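Local coordinates for uncharacterized oxidoreductase yvaA (Bacillus subtilis subsp. subtilis, PDB 3GDO), which catalyses the reversible NADPH-dependent reduction of scyllo-inosose to scyllo-inositol and cannot use NADH in place of NADPH, at residues Ala171-Ile183 with Asn206-Asp218. Sequence-based numbering, arbitrary orientation.
Sequences ATGTLYDLGSHII and NAETVDYFHLTLD
F213 thrusts its ring from strand 212-218 against the first turns of helix 174-183, where T174, L175 and G179 receive it. L175 lays its CD1 methyl over one face, 4.3 Å from the ring centroid and 22° off the normal, a CH-pi contact. CG of L175, anti to the backbone N (chi1 174°), carries the methyl toward the ring, and CD1 also touches L215 CD1 at 3.9 Å. At the ring's edge, near its plane, comes I182 CD1. G179 meets the far end of the ring, its CA 3.7 Å from F213 CZ; glycine suits this place because a CB would clash with L175 O inside the helix. Replacing F213 by an alanine would probably open a gap between helix and strand, leaving the L175 methyl without the face it covers and I182 without its edge contact.

Helix 174-190 here packs on the mixed sheet of the C-terminal alpha/beta domain of the Gfo/Idh/MocA family; the axes of segments 174-183 and 212-218 come within 8.6 Å of each other, crossing at -44°. Helix 323-342 covers the same region, its A336 touching L215, while H214, turned away from the helix, meets H214 of the second subunit.

At the helix start, G173 takes the N-cap position. Its backbone angles suit glycine, and a side chain would run into V210. T174 N then donates to V210 O at 3.0 Å, the donor lying above the carbonyl plane instead of on a lone pair. T174 OG1, set between its own N and carbonyl carbon, lies at the F213 ring edge and hydrogen-bonds a water at 2.7 Å, which in turn donates weakly to D211 O.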
ATOM      1  N   ALA B 171      14.275   0.941 -22.288  1.00 43.52           N
ATOM      2  CA  ALA B 171      13.728   0.168 -21.168  1.00 43.14           C
ATOM      3  C   ALA B 171      14.355   0.587 -19.826  1.00 42.40           C
ATOM      4  O   ALA B 171      14.922  -0.248 -19.125  1.00 42.99           O
ATOM      5  CB  ALA B 171      13.935  -1.346 -21.406  1.00 43.00           C
ATOM      6  N   THR B 172      14.285   1.869 -19.473  1.00 41.21           N
ATOM      7  CA  THR B 172      15.031   2.378 -18.286  1.00 40.65           C
ATOM      8  C   THR B 172      14.097   2.573 -17.073  1.00 38.07           C
ATOM      9  O   THR B 172      12.879   2.575 -17.214  1.00 38.68           O
ATOM     10  CB  THR B 172      15.667   3.741 -18.575  1.00 40.53           C
ATOM     11  OG1 THR B 172      14.634   4.632 -19.021  1.00 42.78           O
ATOM     12  CG2 THR B 172      16.772   3.644 -19.660  1.00 43.40           C
ATOM     13  N   GLY B 173      14.661   2.765 -15.894  1.00 36.51           N
ATOM     14  CA  GLY B 173      13.851   3.187 -14.735  1.00 34.48           C
ATOM     15  C   GLY B 173      13.420   1.990 -13.907  1.00 33.25           C
ATOM     16  O   GLY B 173      13.634   0.828 -14.308  1.00 32.22           O
ATOM     17  N   THR B 174      12.768   2.251 -12.775  1.00 31.17           N
ATOM     18  CA  THR B 174      12.581   1.180 -11.804  1.00 29.88           C
ATOM     19  C   THR B 174      11.367   0.273 -12.093  1.00 28.96           C
ATOM     20  O   THR B 174      11.307  -0.826 -11.553  1.00 29.44           O
ATOM     21  CB  THR B 174      12.399   1.738 -10.392  1.00 29.11           C
ATOM     22  OG1 THR B 174      11.364   2.717 -10.459  1.00 26.77           O
ATOM     23  CG2 THR B 174      13.748   2.335  -9.812  1.00 28.00           C
ATOM     24  N   LEU B 175      10.401   0.725 -12.878  1.00 28.78           N
ATOM     25  CA  LEU B 175       9.269  -0.136 -13.238  1.00 29.96           C
ATOM     26  C   LEU B 175       9.735  -1.297 -14.155  1.00 29.90           C
ATOM     27  O   LEU B 175       9.398  -2.470 -13.933  1.00 30.31           O
ATOM     28  CB  LEU B 175       8.132   0.687 -13.893  1.00 30.18           C
ATOM     29  CG  LEU B 175       6.935  -0.084 -14.450  1.00 31.91           C
ATOM     30  CD1 LEU B 175       6.206  -0.912 -13.353  1.00 29.03           C
ATOM     31  CD2 LEU B 175       5.965   0.847 -15.220  1.00 31.20           C
ATOM     32  N   TYR B 176      10.541  -0.977 -15.171  1.00 30.71           N
ATOM     33  CA  TYR B 176      11.196  -2.035 -15.955  1.00 31.25           C
ATOM     34  C   TYR B 176      12.156  -2.869 -15.118  1.00 32.26           C
ATOM     35  O   TYR B 176      12.136  -4.098 -15.172  1.00 31.70           O
ATOM     36  CB  TYR B 176      11.986  -1.451 -17.116  1.00 31.75           C
ATOM     37  CG  TYR B 176      11.120  -1.104 -18.310  1.00 30.84           C
ATOM     38  CD1 TYR B 176      10.751   0.219 -18.566  1.00 30.16           C
ATOM     39  CD2 TYR B 176      10.693  -2.100 -19.169  1.00 29.47           C
ATOM     40  CE1 TYR B 176       9.971   0.536 -19.696  1.00 31.65           C
ATOM     41  CE2 TYR B 176       9.901  -1.805 -20.292  1.00 32.94           C
ATOM     42  CZ  TYR B 176       9.549  -0.498 -20.546  1.00 32.36           C
ATOM     43  OH  TYR B 176       8.760  -0.233 -21.658  1.00 32.32           O
ATOM     44  N   ASP B 177      12.987  -2.215 -14.334  1.00 31.20           N
ATOM     45  CA  ASP B 177      14.047  -2.941 -13.665  1.00 33.39           C
ATOM     46  C   ASP B 177      13.570  -3.752 -12.439  1.00 32.67           C
ATOM     47  O   ASP B 177      13.968  -4.902 -12.258  1.00 33.89           O
ATOM     48  CB  ASP B 177      15.148  -1.989 -13.255  1.00 34.79           C
ATOM     49  CG  ASP B 177      16.319  -2.710 -12.665  1.00 39.42           C
ATOM     50  OD1 ASP B 177      16.568  -3.885 -13.038  1.00 48.08           O
ATOM     51  OD2 ASP B 177      17.011  -2.126 -11.829  1.00 45.79           O
ATOM     52  N   LEU B 178      12.693  -3.184 -11.634  1.00 32.00           N
ATOM     53  CA  LEU B 178      12.248  -3.841 -10.389  1.00 31.46           C
ATOM     54  C   LEU B 178      10.814  -4.281 -10.506  1.00 30.98           C
ATOM     55  O   LEU B 178      10.473  -5.402 -10.109  1.00 31.31           O
ATOM     56  CB  LEU B 178      12.385  -2.889  -9.180  1.00 31.48           C
ATOM     57  CG  LEU B 178      13.746  -2.223  -8.900  1.00 32.54           C
ATOM     58  CD1 LEU B 178      13.673  -1.485  -7.548  1.00 32.84           C
ATOM     59  CD2 LEU B 178      14.926  -3.130  -8.926  1.00 31.24           C
ATOM     60  N   GLY B 179       9.972  -3.395 -11.052  1.00 29.98           N
ATOM     61  CA  GLY B 179       8.554  -3.698 -11.221  1.00 29.90           C
ATOM     62  C   GLY B 179       8.326  -4.992 -11.990  1.00 29.67           C
ATOM     63  O   GLY B 179       7.416  -5.758 -11.650  1.00 28.56           O
ATOM     64  N   SER B 180       9.181  -5.245 -12.989  1.00 29.52           N
ATOM     65  CA  SER B 180       9.058  -6.442 -13.824  1.00 30.11           C
ATOM     66  C   SER B 180       9.071  -7.726 -12.984  1.00 29.93           C
ATOM     67  O   SER B 180       8.268  -8.628 -13.198  1.00 31.13           O
ATOM     68  CB  SER B 180      10.094  -6.453 -14.974  1.00 29.99           C
ATOM     69  OG  SER B 180      11.418  -6.521 -14.501  1.00 31.13           O
ATOM     70  N   HIS B 181       9.916  -7.774 -11.971  1.00 29.88           N
ATOM     71  CA  HIS B 181       9.984  -8.953 -11.097  1.00 29.57           C
ATOM     72  C   HIS B 181       8.681  -9.253 -10.330  1.00 29.53           C
ATOM     73  O   HIS B 181       8.300 -10.419 -10.179  1.00 30.20           O
ATOM     74  CB  HIS B 181      11.082  -8.775 -10.063  1.00 29.79           C
ATOM     75  CG  HIS B 181      12.468  -8.839 -10.616  1.00 32.72           C
ATOM     76  ND1 HIS B 181      12.983  -9.970 -11.217  1.00 34.77           N
ATOM     77  CD2 HIS B 181      13.465  -7.920 -10.621  1.00 31.75           C
ATOM     78  CE1 HIS B 181      14.240  -9.745 -11.568  1.00 33.95           C
ATOM     79  NE2 HIS B 181      14.547  -8.500 -11.239  1.00 35.66           N
ATOM     80  N   ILE B 182       8.042  -8.223  -9.784  1.00 28.44           N
ATOM     81  CA  ILE B 182       6.878  -8.460  -8.923  1.00 28.58           C
ATOM     82  C   ILE B 182       5.588  -8.553  -9.742  1.00 29.52           C
ATOM     83  O   ILE B 182       4.620  -9.189  -9.327  1.00 28.98           O
ATOM     84  CB  ILE B 182       6.822  -7.428  -7.732  1.00 30.52           C
ATOM     85  CG1 ILE B 182       6.774  -5.974  -8.230  1.00 25.29           C
ATOM     86  CG2 ILE B 182       8.058  -7.608  -6.827  1.00 26.51           C
ATOM     87  CD1 ILE B 182       6.418  -4.950  -7.064  1.00 28.61           C
ATOM     88  N   ILE B 183       5.617  -7.954 -10.942  1.00 30.20           N
ATOM     89  CA  ILE B 183       4.581  -8.153 -11.944  1.00 31.15           C
ATOM     90  C   ILE B 183       4.581  -9.625 -12.409  1.00 31.35           C
ATOM     91  O   ILE B 183       3.526 -10.261 -12.499  1.00 32.00           O
ATOM     92  CB  ILE B 183       4.792  -7.208 -13.137  1.00 30.63           C
ATOM     93  CG1 ILE B 183       4.418  -5.775 -12.751  1.00 31.32           C
ATOM     94  CG2 ILE B 183       3.967  -7.658 -14.385  1.00 32.45           C
ATOM     95  CD1 ILE B 183       4.879  -4.712 -13.818  1.00 29.69           C
ATOM     96  N   ASN B 206      16.527  15.634  -9.453  1.00 56.37           N
ATOM     97  CA  ASN B 206      16.935  15.866 -10.839  1.00 57.63           C
ATOM     98  C   ASN B 206      16.687  14.674 -11.772  1.00 57.43           C
ATOM     99  O   ASN B 206      17.339  14.552 -12.804  1.00 58.02           O
ATOM    100  CB  ASN B 206      18.406  16.297 -10.874  1.00 58.03           C
ATOM    101  CG  ASN B 206      18.614  17.690 -10.286  1.00 59.26           C
ATOM    102  OD1 ASN B 206      19.091  17.841  -9.154  1.00 60.27           O
ATOM    103  ND2 ASN B 206      18.209  18.712 -11.036  1.00 58.99           N
ATOM    104  N   ALA B 207      15.729  13.820 -11.410  1.00 56.79           N
ATOM    105  CA  ALA B 207      15.542  12.503 -12.045  1.00 56.30           C
ATOM    106  C   ALA B 207      15.197  12.508 -13.546  1.00 55.56           C
ATOM    107  O   ALA B 207      14.292  13.219 -13.979  1.00 55.15           O
ATOM    108  CB  ALA B 207      14.491  11.683 -11.260  1.00 56.49           C
ATOM    109  N   GLU B 208      15.903  11.663 -14.305  1.00 55.08           N
ATOM    110  CA  GLU B 208      15.679  11.471 -15.746  1.00 54.23           C
ATOM    111  C   GLU B 208      14.643  10.388 -16.017  1.00 52.06           C
ATOM    112  O   GLU B 208      13.804  10.508 -16.917  1.00 53.02           O
ATOM    113  CB  GLU B 208      16.979  11.019 -16.426  1.00 55.05           C
ATOM    114  CG  GLU B 208      18.121  12.037 -16.425  1.00 58.94           C
ATOM    115  CD  GLU B 208      17.840  13.232 -17.347  1.00 63.89           C
ATOM    116  OE1 GLU B 208      17.081  14.151 -16.930  1.00 64.40           O
ATOM    117  OE2 GLU B 208      18.385  13.244 -18.487  1.00 65.58           O
ATOM    118  N   THR B 209      14.749   9.299 -15.272  1.00 48.01           N
ATOM    119  CA  THR B 209      13.970   8.125 -15.550  1.00 44.48           C
ATOM    120  C   THR B 209      12.989   7.869 -14.397  1.00 41.98           C
ATOM    121  O   THR B 209      13.048   8.516 -13.345  1.00 39.93           O
ATOM    122  CB  THR B 209      14.907   6.935 -15.747  1.00 45.65           C
ATOM    123  OG1 THR B 209      15.795   6.873 -14.631  1.00 45.76           O
ATOM    124  CG2 THR B 209      15.772   7.103 -17.069  1.00 45.75           C
ATOM    125  N   VAL B 210      12.071   6.936 -14.612  1.00 38.50           N
ATOM    126  CA  VAL B 210      11.143   6.529 -13.592  1.00 35.32           C
ATOM    127  C   VAL B 210      11.880   6.029 -12.351  1.00 33.77           C
ATOM    128  O   VAL B 210      12.806   5.229 -12.446  1.00 30.78           O
ATOM    129  CB  VAL B 210      10.232   5.405 -14.135  1.00 36.27           C
ATOM    130  CG1 VAL B 210       9.415   4.787 -12.989  1.00 33.76           C
ATOM    131  CG2 VAL B 210       9.339   5.972 -15.298  1.00 35.64           C
ATOM    132  N   ASP B 211      11.427   6.478 -11.186  1.00 33.13           N
ATOM    133  CA  ASP B 211      11.983   6.003  -9.895  1.00 32.09           C
ATOM    134  C   ASP B 211      10.886   5.712  -8.840  1.00 31.17           C
ATOM    135  O   ASP B 211      11.162   5.315  -7.679  1.00 30.47           O
ATOM    136  CB  ASP B 211      13.067   6.987  -9.373  1.00 32.52           C
ATOM    137  CG  ASP B 211      12.493   8.348  -8.939  1.00 34.68           C
ATOM    138  OD1 ASP B 211      11.288   8.440  -8.589  1.00 34.23           O
ATOM    139  OD2 ASP B 211      13.274   9.344  -8.927  1.00 32.50           O
ATOM    140  N   TYR B 212       9.648   5.859  -9.287  1.00 29.60           N
ATOM    141  CA  TYR B 212       8.471   5.599  -8.493  1.00 29.51           C
ATOM    142  C   TYR B 212       7.374   4.978  -9.356  1.00 28.70           C
ATOM    143  O   TYR B 212       7.058   5.472 -10.454  1.00 28.13           O
ATOM    144  CB  TYR B 212       7.979   6.923  -7.868  1.00 28.71           C
ATOM    145  CG  TYR B 212       6.691   6.800  -7.107  1.00 28.98           C
ATOM    146  CD1 TYR B 212       6.683   6.732  -5.709  1.00 30.08           C
ATOM    147  CD2 TYR B 212       5.470   6.722  -7.783  1.00 28.68           C
ATOM    148  CE1 TYR B 212       5.476   6.600  -4.996  1.00 29.57           C
ATOM    149  CE2 TYR B 212       4.284   6.559  -7.119  1.00 27.04           C
ATOM    150  CZ  TYR B 212       4.290   6.488  -5.715  1.00 30.56           C
ATOM    151  OH  TYR B 212       3.097   6.389  -5.071  1.00 28.99           O
ATOM    152  N   PHE B 213       6.756   3.918  -8.847  1.00 28.65           N
ATOM    153  CA  PHE B 213       5.576   3.365  -9.502  1.00 27.77           C
ATOM    154  C   PHE B 213       4.616   2.826  -8.464  1.00 27.87           C
ATOM    155  O   PHE B 213       5.015   2.257  -7.409  1.00 27.13           O
ATOM    156  CB  PHE B 213       5.958   2.259 -10.531  1.00 27.73           C
ATOM    157  CG  PHE B 213       6.611   1.057  -9.905  1.00 27.05           C
ATOM    158  CD1 PHE B 213       5.834   0.035  -9.334  1.00 27.85           C
ATOM    159  CD2 PHE B 213       7.986   0.950  -9.851  1.00 23.89           C
ATOM    160  CE1 PHE B 213       6.439  -1.051  -8.720  1.00 25.68           C
ATOM    161  CE2 PHE B 213       8.591  -0.114  -9.222  1.00 26.56           C
ATOM    162  CZ  PHE B 213       7.813  -1.138  -8.679  1.00 25.87           C
ATOM    163  N   HIS B 214       3.350   2.978  -8.790  1.00 26.51           N
ATOM    164  CA  HIS B 214       2.276   2.398  -8.021  1.00 27.44           C
ATOM    165  C   HIS B 214       1.249   1.809  -9.015  1.00 27.73           C
ATOM    166  O   HIS B 214       0.600   2.548  -9.754  1.00 28.20           O
ATOM    167  CB  HIS B 214       1.601   3.496  -7.178  1.00 26.98           C
ATOM    168  CG  HIS B 214       0.692   2.934  -6.149  1.00 29.53           C
ATOM    169  ND1 HIS B 214      -0.578   2.465  -6.454  1.00 30.47           N
ATOM    170  CD2 HIS B 214       0.905   2.653  -4.837  1.00 29.19           C
ATOM    171  CE1 HIS B 214      -1.124   1.970  -5.351  1.00 32.47           C
ATOM    172  NE2 HIS B 214      -0.242   2.059  -4.363  1.00 28.71           N
ATOM    173  N   LEU B 215       1.117   0.499  -9.062  1.00 28.23           N
ATOM    174  CA  LEU B 215       0.196  -0.114 -10.021  1.00 28.62           C
ATOM    175  C   LEU B 215      -0.918  -0.860  -9.312  1.00 29.35           C
ATOM    176  O   LEU B 215      -0.670  -1.549  -8.321  1.00 28.88           O
ATOM    177  CB  LEU B 215       0.950  -1.137 -10.900  1.00 29.06           C
ATOM    178  CG  LEU B 215       1.670  -0.736 -12.184  1.00 28.51           C
ATOM    179  CD1 LEU B 215       2.767   0.308 -11.915  1.00 30.47           C
ATOM    180  CD2 LEU B 215       2.283  -2.004 -12.776  1.00 29.61           C
ATOM    181  N   THR B 216      -2.130  -0.734  -9.828  1.00 29.11           N
ATOM    182  CA  THR B 216      -3.231  -1.583  -9.399  1.00 32.16           C
ATOM    183  C   THR B 216      -3.628  -2.503 -10.564  1.00 32.19           C
ATOM    184  O   THR B 216      -4.014  -2.006 -11.658  1.00 32.91           O
ATOM    185  CB  THR B 216      -4.473  -0.748  -8.961  1.00 32.29           C
ATOM    186  OG1 THR B 216      -4.116   0.123  -7.868  1.00 34.48           O
ATOM    187  CG2 THR B 216      -5.641  -1.666  -8.555  1.00 33.01           C
ATOM    188  N   LEU B 217      -3.520  -3.801 -10.339  1.00 30.91           N
ATOM    189  CA  LEU B 217      -4.038  -4.816 -11.290  1.00 32.66           C
ATOM    190  C   LEU B 217      -5.398  -5.345 -10.857  1.00 32.70           C
ATOM    191  O   LEU B 217      -5.546  -5.946  -9.770  1.00 31.11           O
ATOM    192  CB  LEU B 217      -3.050  -5.966 -11.514  1.00 31.98           C
ATOM    193  CG  LEU B 217      -1.827  -5.724 -12.414  1.00 32.90           C
ATOM    194  CD1 LEU B 217      -0.960  -4.554 -11.983  1.00 31.95           C
ATOM    195  CD2 LEU B 217      -0.943  -6.995 -12.493  1.00 31.60           C
ATOM    196  N   ASP B 218      -6.386  -5.075 -11.714  1.00 32.91           N
ATOM    197  CA  ASP B 218      -7.777  -5.279 -11.383  1.00 34.97           C
ATOM    198  C   ASP B 218      -8.161  -6.708 -11.762  1.00 35.46           C
ATOM    199  O   ASP B 218      -8.211  -7.049 -12.949  1.00 35.12           O
ATOM    200  CB  ASP B 218      -8.647  -4.226 -12.121  1.00 35.42           C
ATOM    201  CG  ASP B 218     -10.171  -4.394 -11.868  1.00 37.28           C
ATOM    202  OD1 ASP B 218     -10.602  -5.196 -11.002  1.00 34.76           O
ATOM    203  OD2 ASP B 218     -10.943  -3.698 -12.569  1.00 39.09           O
TER
HETATM  204  O   HOH W   1      10.583   2.301  -7.888  1.00 30.33           O